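Local coordinates for hypothetical protein SpyM3_0169 (Streptococcus pyogenes, PDB 1PG6) that is of unknown function but belongs to the AIM24 family of the cupin clan and carries bound calcium ions in the crystal, at residues Y113-G118 against G156-N161; L106-K111 against M150-L155; L95-P100 against A119-D124; S35-Q40 against M80-A85. All coordinates share one frame; numbering follows the deposited sequence.

Contact 1: Y113-G118 against G156-N161. With CA (calcium ion), chain B.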
loop_
_atom_site.group_PDB
_atom_site.type_symbol
_atom_site.label_atom_id
_atom_site.label_comp_id
_atom_site.label_asym_id
_atom_site.label_seq_id
_atom_site.Cartn_x
_atom_site.Cartn_y
_atom_site.Cartn_z
ATOM N N TYR A 113 -3.195 7.003 -7.863
ATOM C CA TYR A 113 -3.860 5.789 -7.413
ATOM C C TYR A 113 -4.272 5.805 -5.954
ATOM O O TYR A 113 -3.776 6.603 -5.159
ATOM C CB TYR A 113 -2.940 4.582 -7.627
ATOM C CG TYR A 113 -2.488 4.379 -9.056
ATOM C CD1 TYR A 113 -1.402 5.090 -9.578
ATOM C CD2 TYR A 113 -3.182 3.518 -9.904
ATOM C CE1 TYR A 113 -1.024 4.950 -10.913
ATOM C CE2 TYR A 113 -2.817 3.374 -11.238
ATOM C CZ TYR A 113 -1.745 4.090 -11.738
ATOM O OH TYR A 113 -1.419 3.973 -13.066
ATOM N N ARG A 114 -5.188 4.901 -5.623
ATOM C CA ARG A 114 -5.652 4.706 -4.263
ATOM C C ARG A 114 -5.233 3.263 -3.967
ATOM O O ARG A 114 -5.186 2.426 -4.878
ATOM C CB ARG A 114 -7.176 4.851 -4.164
ATOM C CG ARG A 114 -7.710 6.219 -4.594
ATOM C CD ARG A 114 -9.181 6.368 -4.224
ATOM N NE ARG A 114 -9.861 7.447 -4.953
ATOM C CZ ARG A 114 -9.804 8.737 -4.631
ATOM N NH1 ARG A 114 -9.097 9.140 -3.583
ATOM N NH2 ARG A 114 -10.464 9.626 -5.358
ATOM N N LEU A 115 -4.901 2.979 -2.715
ATOM C CA LEU A 115 -4.475 1.639 -2.331
ATOM C C LEU A 115 -5.067 1.214 -1.008
ATOM O O LEU A 115 -5.275 2.031 -0.112
ATOM C CB LEU A 115 -2.954 1.565 -2.187
ATOM C CG LEU A 115 -2.039 2.197 -3.231
ATOM C CD1 LEU A 115 -1.978 3.695 -3.011
ATOM C CD2 LEU A 115 -0.643 1.596 -3.094
ATOM N N ASN A 116 -5.324 -0.081 -0.892
ATOM C CA ASN A 116 -5.850 -0.654 0.337
ATOM C C ASN A 116 -4.723 -0.841 1.334
ATOM O O ASN A 116 -3.550 -0.799 0.969
ATOM C CB ASN A 116 -6.468 -2.018 0.056
ATOM C CG ASN A 116 -7.928 -1.931 -0.266
ATOM O OD1 ASN A 116 -8.416 -2.584 -1.192
ATOM N ND2 ASN A 116 -8.647 -1.124 0.498
ATOM N N ASP A 117 -5.101 -1.064 2.591
ATOM C CA ASP A 117 -4.141 -1.298 3.659
ATOM C C ASP A 117 -3.316 -2.530 3.349
ATOM O O ASP A 117 -3.851 -3.588 2.993
ATOM C CB ASP A 117 -4.838 -1.525 5.004
ATOM C CG ASP A 117 -5.217 -0.237 5.694
ATOM O OD1 ASP A 117 -4.387 0.700 5.713
ATOM O OD2 ASP A 117 -6.343 -0.172 6.237
ATOM N N GLY A 118 -2.009 -2.383 3.498
ATOM C CA GLY A 118 -1.106 -3.485 3.254
ATOM C C GLY A 118 -0.574 -3.518 1.841
ATOM O O GLY A 118 0.397 -4.214 1.575
ATOM N N GLY A 156 6.490 11.047 -9.358
ATOM C CA GLY A 156 7.348 10.032 -8.780
ATOM C C GLY A 156 6.846 8.636 -9.062
ATOM O O GLY A 156 5.962 8.429 -9.896
ATOM N N THR A 157 7.421 7.667 -8.365
ATOM C CA THR A 157 7.020 6.281 -8.547
ATOM C C THR A 157 6.413 5.713 -7.276
ATOM O O THR A 157 6.891 5.983 -6.180
ATOM C CB THR A 157 8.217 5.395 -8.920
ATOM O OG1 THR A 157 8.800 5.865 -10.139
ATOM C CG2 THR A 157 7.766 3.950 -9.095
ATOM N N LEU A 158 5.354 4.928 -7.441
ATOM C CA LEU A 158 4.687 4.268 -6.332
ATOM C C LEU A 158 4.940 2.776 -6.508
ATOM O O LEU A 158 4.814 2.253 -7.616
ATOM C CB LEU A 158 3.175 4.516 -6.375
ATOM C CG LEU A 158 2.315 3.518 -5.579
ATOM C CD1 LEU A 158 2.465 3.784 -4.080
ATOM C CD2 LEU A 158 0.850 3.655 -5.987
ATOM N N LEU A 159 5.328 2.100 -5.435
ATOM C CA LEU A 159 5.531 0.657 -5.497
ATOM C C LEU A 159 4.436 0.033 -4.635
ATOM O O LEU A 159 4.337 0.329 -3.444
ATOM C CB LEU A 159 6.910 0.256 -4.947
ATOM C CG LEU A 159 8.153 0.755 -5.690
ATOM C CD1 LEU A 159 9.413 0.156 -5.060
ATOM C CD2 LEU A 159 8.072 0.362 -7.157
ATOM N N ALA A 160 3.601 -0.806 -5.245
ATOM C CA ALA A 160 2.527 -1.485 -4.532
ATOM C C ALA A 160 2.888 -2.967 -4.486
ATOM O O ALA A 160 3.601 -3.458 -5.360
ATOM C CB ALA A 160 1.198 -1.287 -5.253
ATOM N N ASN A 161 2.411 -3.674 -3.469
ATOM C CA ASN A 161 2.725 -5.098 -3.328
ATOM C C ASN A 161 1.446 -5.904 -3.122
ATOM O O ASN A 161 0.482 -5.410 -2.552
ATOM C CB ASN A 161 3.647 -5.294 -2.125
ATOM C CG ASN A 161 2.893 -5.232 -0.817
ATOM O OD1 ASN A 161 2.382 -6.246 -0.345
ATOM N ND2 ASN A 161 2.785 -4.046 -0.246
HETATM CA CA CA B . 3.377 -8.670 -0.886
HETATM O O HOH W 1 5.040 -8.947 -2.727
#

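Contact 2: L106-K111 against M150-L155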
loop_
_atom_site.group_PDB
_atom_site.type_symbol
_atom_site.label_atom_id
_atom_site.label_comp_id
_atom_site.label_asym_id
_atom_site.label_seq_id
_atom_site.Cartn_x
_atom_site.Cartn_y
_atom_site.Cartn_z
ATOM N N LEU A 106 4.189 1.931 -10.308
ATOM C CA LEU A 106 3.263 2.787 -11.024
ATOM C C LEU A 106 3.784 4.223 -11.052
ATOM O O LEU A 106 4.136 4.788 -10.011
ATOM C CB LEU A 106 1.890 2.720 -10.348
ATOM C CG LEU A 106 1.235 1.327 -10.321
ATOM C CD1 LEU A 106 0.002 1.341 -9.424
ATOM C CD2 LEU A 106 0.843 0.916 -11.737
ATOM N N GLU A 107 3.842 4.799 -12.253
ATOM C CA GLU A 107 4.320 6.166 -12.448
ATOM C C GLU A 107 3.228 7.151 -12.049
ATOM O O GLU A 107 2.078 7.021 -12.466
ATOM C CB GLU A 107 4.698 6.381 -13.918
ATOM C CG GLU A 107 5.290 7.753 -14.237
ATOM C CD GLU A 107 6.698 7.936 -13.701
ATOM O OE1 GLU A 107 7.313 8.991 -13.981
ATOM O OE2 GLU A 107 7.198 7.030 -13.000
ATOM N N LEU A 108 3.594 8.139 -11.243
ATOM C CA LEU A 108 2.628 9.125 -10.783
ATOM C C LEU A 108 2.772 10.457 -11.510
ATOM O O LEU A 108 3.878 10.895 -11.816
ATOM C CB LEU A 108 2.778 9.338 -9.277
ATOM C CG LEU A 108 2.737 8.070 -8.413
ATOM C CD1 LEU A 108 2.947 8.446 -6.955
ATOM C CD2 LEU A 108 1.411 7.355 -8.598
ATOM N N GLY A 109 1.639 11.093 -11.774
ATOM C CA GLY A 109 1.636 12.369 -12.467
ATOM C C GLY A 109 0.242 12.617 -12.996
ATOM O O GLY A 109 -0.647 13.004 -12.240
ATOM N N GLU A 110 0.051 12.387 -14.291
ATOM C CA GLU A 110 -1.251 12.564 -14.913
ATOM C C GLU A 110 -2.170 11.516 -14.307
ATOM O O GLU A 110 -3.389 11.666 -14.298
ATOM C CB GLU A 110 -1.160 12.357 -16.426
ATOM C CG GLU A 110 -0.168 13.266 -17.140
ATOM C CD GLU A 110 -0.289 13.177 -18.651
ATOM O OE1 GLU A 110 0.574 13.740 -19.359
ATOM O OE2 GLU A 110 -1.255 12.546 -19.132
ATOM N N LYS A 111 -1.566 10.442 -13.808
ATOM C CA LYS A 111 -2.325 9.369 -13.183
ATOM C C LYS A 111 -1.922 9.237 -11.718
ATOM O O LYS A 111 -0.759 9.428 -11.361
ATOM C CB LYS A 111 -2.080 8.046 -13.921
ATOM C CG LYS A 111 -2.579 8.045 -15.362
ATOM C CD LYS A 111 -2.284 6.731 -16.073
ATOM C CE LYS A 111 -3.083 5.566 -15.495
ATOM N NZ LYS A 111 -4.534 5.634 -15.834
HETATM N N MSE A 150 -5.328 4.703 0.979
HETATM C CA MSE A 150 -4.276 5.668 0.694
HETATM C C MSE A 150 -4.434 6.215 -0.715
HETATM O O MSE A 150 -4.713 5.467 -1.649
HETATM C CB MSE A 150 -2.905 4.997 0.814
HETATM C CG MSE A 150 -1.724 5.878 0.439
HETATM SE SE MSE A 150 -0.060 4.886 0.439
HETATM C CE MSE A 150 -0.138 4.212 2.226
ATOM N N THR A 151 -4.270 7.525 -0.869
ATOM C CA THR A 151 -4.367 8.149 -2.185
ATOM C C THR A 151 -3.089 8.941 -2.438
ATOM O O THR A 151 -2.640 9.703 -1.580
ATOM C CB THR A 151 -5.587 9.093 -2.285
ATOM O OG1 THR A 151 -6.795 8.321 -2.215
ATOM C CG2 THR A 151 -5.565 9.851 -3.606
ATOM N N THR A 152 -2.508 8.753 -3.618
ATOM C CA THR A 152 -1.269 9.425 -3.991
ATOM C C THR A 152 -1.489 10.764 -4.678
ATOM O O THR A 152 -2.588 11.075 -5.136
ATOM C CB THR A 152 -0.431 8.560 -4.958
ATOM O OG1 THR A 152 -1.127 8.424 -6.205
ATOM C CG2 THR A 152 -0.194 7.175 -4.368
ATOM N N GLU A 153 -0.415 11.541 -4.752
ATOM C CA GLU A 153 -0.428 12.848 -5.392
ATOM C C GLU A 153 1.017 13.191 -5.721
ATOM O O GLU A 153 1.939 12.688 -5.081
ATOM C CB GLU A 153 -1.004 13.896 -4.437
ATOM C CG GLU A 153 -1.040 15.305 -5.004
ATOM C CD GLU A 153 -1.514 16.329 -3.987
ATOM O OE1 GLU A 153 -0.855 16.470 -2.931
ATOM O OE2 GLU A 153 -2.542 16.995 -4.242
ATOM N N GLY A 154 1.214 14.029 -6.733
ATOM C CA GLY A 154 2.559 14.432 -7.100
ATOM C C GLY A 154 3.238 13.596 -8.165
ATOM O O GLY A 154 2.625 12.722 -8.780
ATOM N N LEU A 155 4.519 13.876 -8.381
ATOM C CA LEU A 155 5.313 13.163 -9.371
ATOM C C LEU A 155 6.220 12.154 -8.680
ATOM O O LEU A 155 6.666 12.377 -7.554
ATOM C CB LEU A 155 6.169 14.147 -10.176
ATOM C CG LEU A 155 5.434 15.278 -10.901
ATOM C CD1 LEU A 155 6.444 16.147 -11.641
ATOM C CD2 LEU A 155 4.425 14.706 -11.875
#

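Contact 3: L95-P100 against A119-D124. With CA (calcium ion), chain B.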
loop_
_atom_site.group_PDB
_atom_site.type_symbol
_atom_site.label_atom_id
_atom_site.label_comp_id
_atom_site.label_asym_id
_atom_site.label_seq_id
_atom_site.Cartn_x
_atom_site.Cartn_y
_atom_site.Cartn_z
ATOM N N LEU A 95 14.320 -3.301 -0.123
ATOM C CA LEU A 95 13.076 -3.506 0.608
ATOM C C LEU A 95 12.453 -4.841 0.255
ATOM O O LEU A 95 12.658 -5.366 -0.841
ATOM C CB LEU A 95 12.054 -2.425 0.251
ATOM C CG LEU A 95 12.454 -0.960 0.384
ATOM C CD1 LEU A 95 11.268 -0.074 -0.017
ATOM C CD2 LEU A 95 12.892 -0.690 1.811
ATOM N N ALA A 96 11.676 -5.374 1.190
ATOM C CA ALA A 96 10.977 -6.629 0.984
ATOM C C ALA A 96 9.532 -6.450 1.441
ATOM O O ALA A 96 9.282 -5.903 2.515
ATOM C CB ALA A 96 11.640 -7.738 1.799
ATOM N N PRO A 97 8.567 -6.877 0.617
ATOM C CA PRO A 97 7.144 -6.769 0.965
ATOM C C PRO A 97 6.884 -7.671 2.170
ATOM O O PRO A 97 7.565 -8.687 2.336
ATOM C CB PRO A 97 6.440 -7.293 -0.286
ATOM C CG PRO A 97 7.426 -7.029 -1.390
ATOM C CD PRO A 97 8.738 -7.390 -0.753
ATOM N N ASN A 98 5.896 -7.329 2.996
ATOM C CA ASN A 98 5.606 -8.146 4.172
ATOM C C ASN A 98 4.756 -9.379 3.884
ATOM O O ASN A 98 4.538 -10.195 4.778
ATOM C CB ASN A 98 4.949 -7.305 5.276
ATOM C CG ASN A 98 3.654 -6.658 4.834
ATOM O OD1 ASN A 98 2.788 -7.303 4.250
ATOM N ND2 ASN A 98 3.511 -5.372 5.129
ATOM N N THR A 99 4.275 -9.520 2.651
ATOM C CA THR A 99 3.474 -10.691 2.294
ATOM C C THR A 99 4.001 -11.343 1.015
ATOM O O THR A 99 4.559 -10.672 0.147
ATOM C CB THR A 99 1.968 -10.338 2.091
ATOM O OG1 THR A 99 1.824 -9.372 1.048
ATOM C CG2 THR A 99 1.373 -9.762 3.357
ATOM N N PRO A 100 3.852 -12.671 0.895
ATOM C CA PRO A 100 4.322 -13.391 -0.295
ATOM C C PRO A 100 3.537 -12.943 -1.519
ATOM O O PRO A 100 2.315 -13.065 -1.549
ATOM C CB PRO A 100 4.028 -14.851 0.038
ATOM C CG PRO A 100 4.004 -14.877 1.547
ATOM C CD PRO A 100 3.321 -13.602 1.904
ATOM N N ALA A 119 -1.187 -2.772 0.927
ATOM C CA ALA A 119 -0.717 -2.784 -0.458
ATOM C C ALA A 119 0.452 -1.836 -0.719
ATOM O O ALA A 119 1.134 -1.947 -1.741
ATOM C CB ALA A 119 -1.868 -2.456 -1.414
ATOM N N PHE A 120 0.678 -0.896 0.190
ATOM C CA PHE A 120 1.762 0.062 0.025
ATOM C C PHE A 120 3.128 -0.512 0.356
ATOM O O PHE A 120 3.306 -1.183 1.377
ATOM C CB PHE A 120 1.538 1.291 0.911
ATOM C CG PHE A 120 2.668 2.282 0.866
ATOM C CD1 PHE A 120 2.878 3.063 -0.265
ATOM C CD2 PHE A 120 3.533 2.423 1.948
ATOM C CE1 PHE A 120 3.929 3.970 -0.322
ATOM C CE2 PHE A 120 4.588 3.329 1.900
ATOM C CZ PHE A 120 4.786 4.104 0.763
ATOM N N LEU A 121 4.098 -0.245 -0.513
ATOM C CA LEU A 121 5.469 -0.691 -0.274
ATOM C C LEU A 121 6.433 0.489 -0.241
ATOM O O LEU A 121 7.232 0.614 0.687
ATOM C CB LEU A 121 5.928 -1.697 -1.341
ATOM C CG LEU A 121 7.403 -2.093 -1.216
ATOM C CD1 LEU A 121 7.683 -2.620 0.181
ATOM C CD2 LEU A 121 7.757 -3.151 -2.263
ATOM N N ALA A 122 6.357 1.355 -1.248
ATOM C CA ALA A 122 7.253 2.507 -1.305
ATOM C C ALA A 122 6.717 3.641 -2.166
ATOM O O ALA A 122 5.867 3.447 -3.039
ATOM C CB ALA A 122 8.626 2.079 -1.812
ATOM N N LEU A 123 7.243 4.835 -1.922
ATOM C CA LEU A 123 6.815 6.011 -2.658
ATOM C C LEU A 123 7.928 7.043 -2.700
ATOM O O LEU A 123 8.570 7.313 -1.688
ATOM C CB LEU A 123 5.583 6.617 -1.982
ATOM C CG LEU A 123 4.988 7.881 -2.613
ATOM C CD1 LEU A 123 4.378 7.550 -3.969
ATOM C CD2 LEU A 123 3.921 8.452 -1.684
ATOM N N ASP A 124 8.157 7.610 -3.878
ATOM C CA ASP A 124 9.178 8.634 -4.045
ATOM C C ASP A 124 8.955 9.761 -3.044
ATOM O O ASP A 124 7.818 10.158 -2.792
ATOM C CB ASP A 124 9.127 9.197 -5.466
ATOM C CG ASP A 124 10.265 8.703 -6.325
ATOM O OD1 ASP A 124 9.999 8.121 -7.398
ATOM O OD2 ASP A 124 11.431 8.901 -5.925
HETATM CA CA CA B . 3.377 -8.670 -0.886
HETATM O O HOH W 1 5.040 -8.947 -2.727
#

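Contact 4: S35-Q40 against M80-A85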
loop_
_atom_site.group_PDB
_atom_site.type_symbol
_atom_site.label_atom_id
_atom_site.label_comp_id
_atom_site.label_asym_id
_atom_site.label_seq_id
_atom_site.Cartn_x
_atom_site.Cartn_y
_atom_site.Cartn_z
ATOM N N SER A 35 15.021 10.857 -1.001
ATOM C CA SER A 35 14.314 10.136 0.050
ATOM C C SER A 35 13.199 9.275 -0.516
ATOM O O SER A 35 12.812 9.407 -1.677
ATOM C CB SER A 35 13.711 11.117 1.056
ATOM O OG SER A 35 12.629 11.823 0.477
ATOM N N VAL A 36 12.675 8.395 0.327
ATOM C CA VAL A 36 11.594 7.521 -0.083
ATOM C C VAL A 36 10.790 7.071 1.121
ATOM O O VAL A 36 11.348 6.792 2.185
ATOM C CB VAL A 36 12.135 6.276 -0.822
ATOM C CG1 VAL A 36 13.124 5.530 0.058
ATOM C CG2 VAL A 36 10.987 5.369 -1.225
ATOM N N TYR A 37 9.474 7.024 0.949
ATOM C CA TYR A 37 8.573 6.566 1.998
ATOM C C TYR A 37 8.524 5.052 1.842
ATOM O O TYR A 37 8.498 4.548 0.718
ATOM C CB TYR A 37 7.160 7.118 1.802
ATOM C CG TYR A 37 7.031 8.622 1.875
ATOM C CD1 TYR A 37 7.177 9.415 0.735
ATOM C CD2 TYR A 37 6.742 9.251 3.084
ATOM C CE1 TYR A 37 7.031 10.802 0.800
ATOM C CE2 TYR A 37 6.598 10.635 3.159
ATOM C CZ TYR A 37 6.742 11.402 2.020
ATOM O OH TYR A 37 6.586 12.771 2.096
ATOM N N LEU A 38 8.498 4.326 2.953
ATOM C CA LEU A 38 8.455 2.871 2.878
ATOM C C LEU A 38 7.581 2.210 3.931
ATOM O O LEU A 38 7.381 2.736 5.029
ATOM C CB LEU A 38 9.866 2.283 2.975
ATOM C CG LEU A 38 10.689 2.685 4.197
ATOM C CD1 LEU A 38 11.277 1.462 4.883
ATOM C CD2 LEU A 38 11.792 3.631 3.748
ATOM N N GLN A 39 7.058 1.049 3.563
ATOM C CA GLN A 39 6.227 0.237 4.440
ATOM C C GLN A 39 7.040 -0.045 5.699
ATOM O O GLN A 39 8.176 -0.508 5.616
ATOM C CB GLN A 39 5.895 -1.072 3.722
ATOM C CG GLN A 39 5.208 -2.132 4.556
ATOM C CD GLN A 39 5.074 -3.440 3.794
ATOM O OE1 GLN A 39 4.187 -3.594 2.950
ATOM N NE2 GLN A 39 5.974 -4.381 4.069
ATOM N N GLN A 40 6.468 0.244 6.863
ATOM C CA GLN A 40 7.188 0.019 8.106
ATOM C C GLN A 40 7.726 -1.405 8.156
ATOM O O GLN A 40 7.000 -2.359 7.884
ATOM C CB GLN A 40 6.281 0.250 9.314
ATOM C CG GLN A 40 7.037 0.207 10.629
ATOM C CD GLN A 40 6.132 0.063 11.834
ATOM O OE1 GLN A 40 6.555 0.288 12.967
ATOM N NE2 GLN A 40 4.884 -0.328 11.600
HETATM N N MSE A 80 1.265 5.951 10.628
HETATM C CA MSE A 80 2.300 5.604 11.591
HETATM C C MSE A 80 3.054 4.365 11.123
HETATM O O MSE A 80 4.089 4.014 11.684
HETATM C CB MSE A 80 1.675 5.339 12.964
HETATM C CG MSE A 80 1.182 6.587 13.678
HETATM SE SE MSE A 80 2.646 7.724 14.209
HETATM C CE MSE A 80 2.792 8.790 12.611
ATOM N N PHE A 81 2.532 3.710 10.089
ATOM C CA PHE A 81 3.159 2.501 9.566
ATOM C C PHE A 81 3.966 2.752 8.300
ATOM O O PHE A 81 4.239 1.835 7.524
ATOM C CB PHE A 81 2.095 1.434 9.323
ATOM C CG PHE A 81 1.207 1.205 10.510
ATOM C CD1 PHE A 81 0.021 1.915 10.654
ATOM C CD2 PHE A 81 1.587 0.324 11.517
ATOM C CE1 PHE A 81 -0.778 1.752 11.784
ATOM C CE2 PHE A 81 0.798 0.153 12.652
ATOM C CZ PHE A 81 -0.388 0.870 12.786
ATOM N N ILE A 82 4.341 4.010 8.102
ATOM C CA ILE A 82 5.147 4.404 6.960
ATOM C C ILE A 82 6.349 5.184 7.479
ATOM O O ILE A 82 6.197 6.148 8.231
ATOM C CB ILE A 82 4.356 5.289 5.974
ATOM C CG1 ILE A 82 3.199 4.487 5.371
ATOM C CG2 ILE A 82 5.282 5.796 4.874
ATOM C CD1 ILE A 82 2.352 5.269 4.378
ATOM N N THR A 83 7.541 4.746 7.095
ATOM C CA THR A 83 8.765 5.410 7.514
ATOM C C THR A 83 9.426 6.042 6.301
ATOM O O THR A 83 8.992 5.835 5.167
ATOM C CB THR A 83 9.742 4.417 8.181
ATOM O OG1 THR A 83 10.039 3.350 7.275
ATOM C CG2 THR A 83 9.122 3.838 9.440
ATOM N N GLN A 84 10.470 6.827 6.529
ATOM C CA GLN A 84 11.145 7.471 5.413
ATOM C C GLN A 84 12.652 7.321 5.513
ATOM O O GLN A 84 13.238 7.511 6.576
ATOM C CB GLN A 84 10.753 8.949 5.346
ATOM C CG GLN A 84 11.206 9.653 4.074
ATOM C CD GLN A 84 10.400 10.910 3.782
ATOM O OE1 GLN A 84 10.338 11.827 4.601
ATOM N NE2 GLN A 84 9.781 10.955 2.607
ATOM N N ALA A 85 13.268 6.967 4.392
ATOM C CA ALA A 85 14.708 6.790 4.327
ATOM C C ALA A 85 15.319 7.977 3.594
ATOM O O ALA A 85 14.839 8.369 2.531
ATOM C CB ALA A 85 15.040 5.497 3.599
#

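Contact 1: Y113-G118 against G156-N161
L115 and L158 meet tip to tip between two antiparallel sheets that pack face to face as a beta sandwich. Strand 113-116 belongs to one sheet and strand 156-161 to the other. The strand axes come within 9.1 Å and run in roughly the same direction, 32° apart. No backbone bond joins them, so this is contact between sheets and not within one.

The apolar contacts fill the middle of the interface. CD2 of L115 sits 3.9 Å from CD2 of L158 and also touches its CD1. The same L115 CD2 reaches the CB of A160 at 4.0 Å, so one methyl bridges two residues that point into the interface from the same side of their strand. In L158, CG is anti to the backbone N (chi1 160°), and the CD2 methyl beyond it meets Y113 as well, 4.2 Å from Y113 CB. All these groups are buried. T152 of the strand next to 113-116 touches both leucines and extends the apolar layer.

The polar contact lies at the end of the strands, where 113-118 turns toward 120-124. There N161 ND2 gives a hydrogen bond to the backbone carbonyl G118 O at 3.0 Å. It is moderately bent, and the donor is tilted from both the carbonyl and its own amide plane. The amide of N161 thus works with both branches. While ND2 holds the turn, N161 OD1 binds the calcium ion at 2.7 Å; a water is a further ligand of the metal.

Contact 2: L106-K111 against M150-L155
G154 O lies over one face of the L108-G109 peptide, above its C-N bond, 3.5 Å from G109 N. That N-H is used within its own turn, in a hydrogen bond to K111 O at 2.9 Å. G154 O also sits 3.4 Å from L108 CB. Around the edge of the turn, L155 CD2 touches G109 CA at 3.7 Å, and L155 CA lies 3.6 Å from L108 O.

Deeper in, the L108 side chain crosses T152 at about a right angle. L108 CG stands anti to the carbonyl carbon (chi1 -53°), and both methyls beyond it come at T152 from one side: L108 CD2 lies 3.6 Å from T152 OG1 and L108 CD1 3.9 Å from T152 CB. The OG1 contact is packing; the hydroxyl has its polar partners in Q112 OE1 and Y113 N. Q112 NE2 in turn bonds both G154 O and G109 O, tying together two turns that share no direct hydrogen bond.

The contact closes one end of the two-sheet sandwich. L108 ends strand 103-108, the edge of one sheet, and T152 lies in strand 148-153 of the facing sheet, beside 113-116. The following turn leads into strand 156-161, next to 103-108.

Contact 3: L95-P100 against A119-D124
L95 and P97 pack onto L121 and A122, and the closer part of the contact is purely apolar. L95 CD1 meets A122 CB at 3.9 Å. P97 CG touches L121 CD2 at 4.0 Å, the two side chains meeting obliquely. In L121, CG is anti to the backbone N (chi1 174°). Beyond it the CD2 branch goes to the proline, while CD1 turns to the L95 end. L95, L121 and A122 are all buried.

Consecutive residues L121 and A122 both present their side chains to this segment because the strand carries a classic beta bulge here. Both face L159 of strand 156-161, and L121 has an unusual psi of -50° for a strand. The bulge thus lays two neighbouring side chains on the same side of the sheet.

The rest is looser. L121 CD1 is 4.4 Å from L95 CB and 4.3 Å from the carbonyl A96 O, and no hydrogen bond crosses. Past P97 the loop 97-100 draws away from strand 120-124 toward the exposed N98 and P100. Here T99 chelates the calcium ion through its carbonyl O at 2.5 Å and its OG1 at 2.6 Å. A water at 2.5 Å from the metal joins them, and OD1 of N161 and the carbonyl O of S162 complete the site.

The loop connects strand 91-95 of the four-stranded sheet to strand 103-108 of a six-stranded one. Strand 120-124 runs between 35-39 and 156-161 in the latter, with I103 touching both P97 and L121.

Contact 4: S35-Q40 against M80-A85
V36 and A85 share two backbone hydrogen bonds, V36 N to A85 O at 3.1 Å and A85 N to V36 O at 2.9 Å. L38 and T83 repeat the pattern: L38 N reaches T83 O at 2.7 Å, and T83 N bonds L38 O. Between them Y37 and Q84 form a non-hydrogen-bonded pair of this antiparallel ladder. A last bond, Q40 N to F81 O at 2.8 Å, closes the end, its donor 41° above the carbonyl plane.

On the Y37 face, Q84 NE2 lies 3.0 Å above the ring plane, over the ring centre. The two side chains run side by side, their planes 41° apart, as in an amide-aromatic interaction. I82 CG2, on the same side of the sheet, touches Y37 CB at 3.8 Å.

On the opposite face L38 CG sits between its backbone N and carbonyl carbon, the crowded position (chi1 55°), 3.2 Å from T83 OG1. L38 CD2 beyond it meets A85 CB at 3.7 Å.

Five backbone bonds fix the register, Q84 lays its amide N over the Y37 ring on one side, and on the other L38 and A85 pack on strand 91-95 of the four-stranded sheet.

All four contacts reach one six-stranded sheet; contact 2 does so through its edge strand 103-108. Strand 120-124 of contact 3 lies between 35-39 of contact 4 and 156-161 of contact 1. Probable backbone bonds mark both seams, L123 O to Y37 N at 2.8 Å and A119 O to N161 N at 2.8 Å. Contacts 1 and 2, with centres about 9 Å apart, both span the gap to the facing sheet. M150 of contact 2 extends that core, its CE 3.5 Å from I82 CD1 of contact 4, although the two contact centres lie about 17 Å apart. One calcium ion joins contacts 1 and 3 through N161 and T99 and a common water. No active site is established.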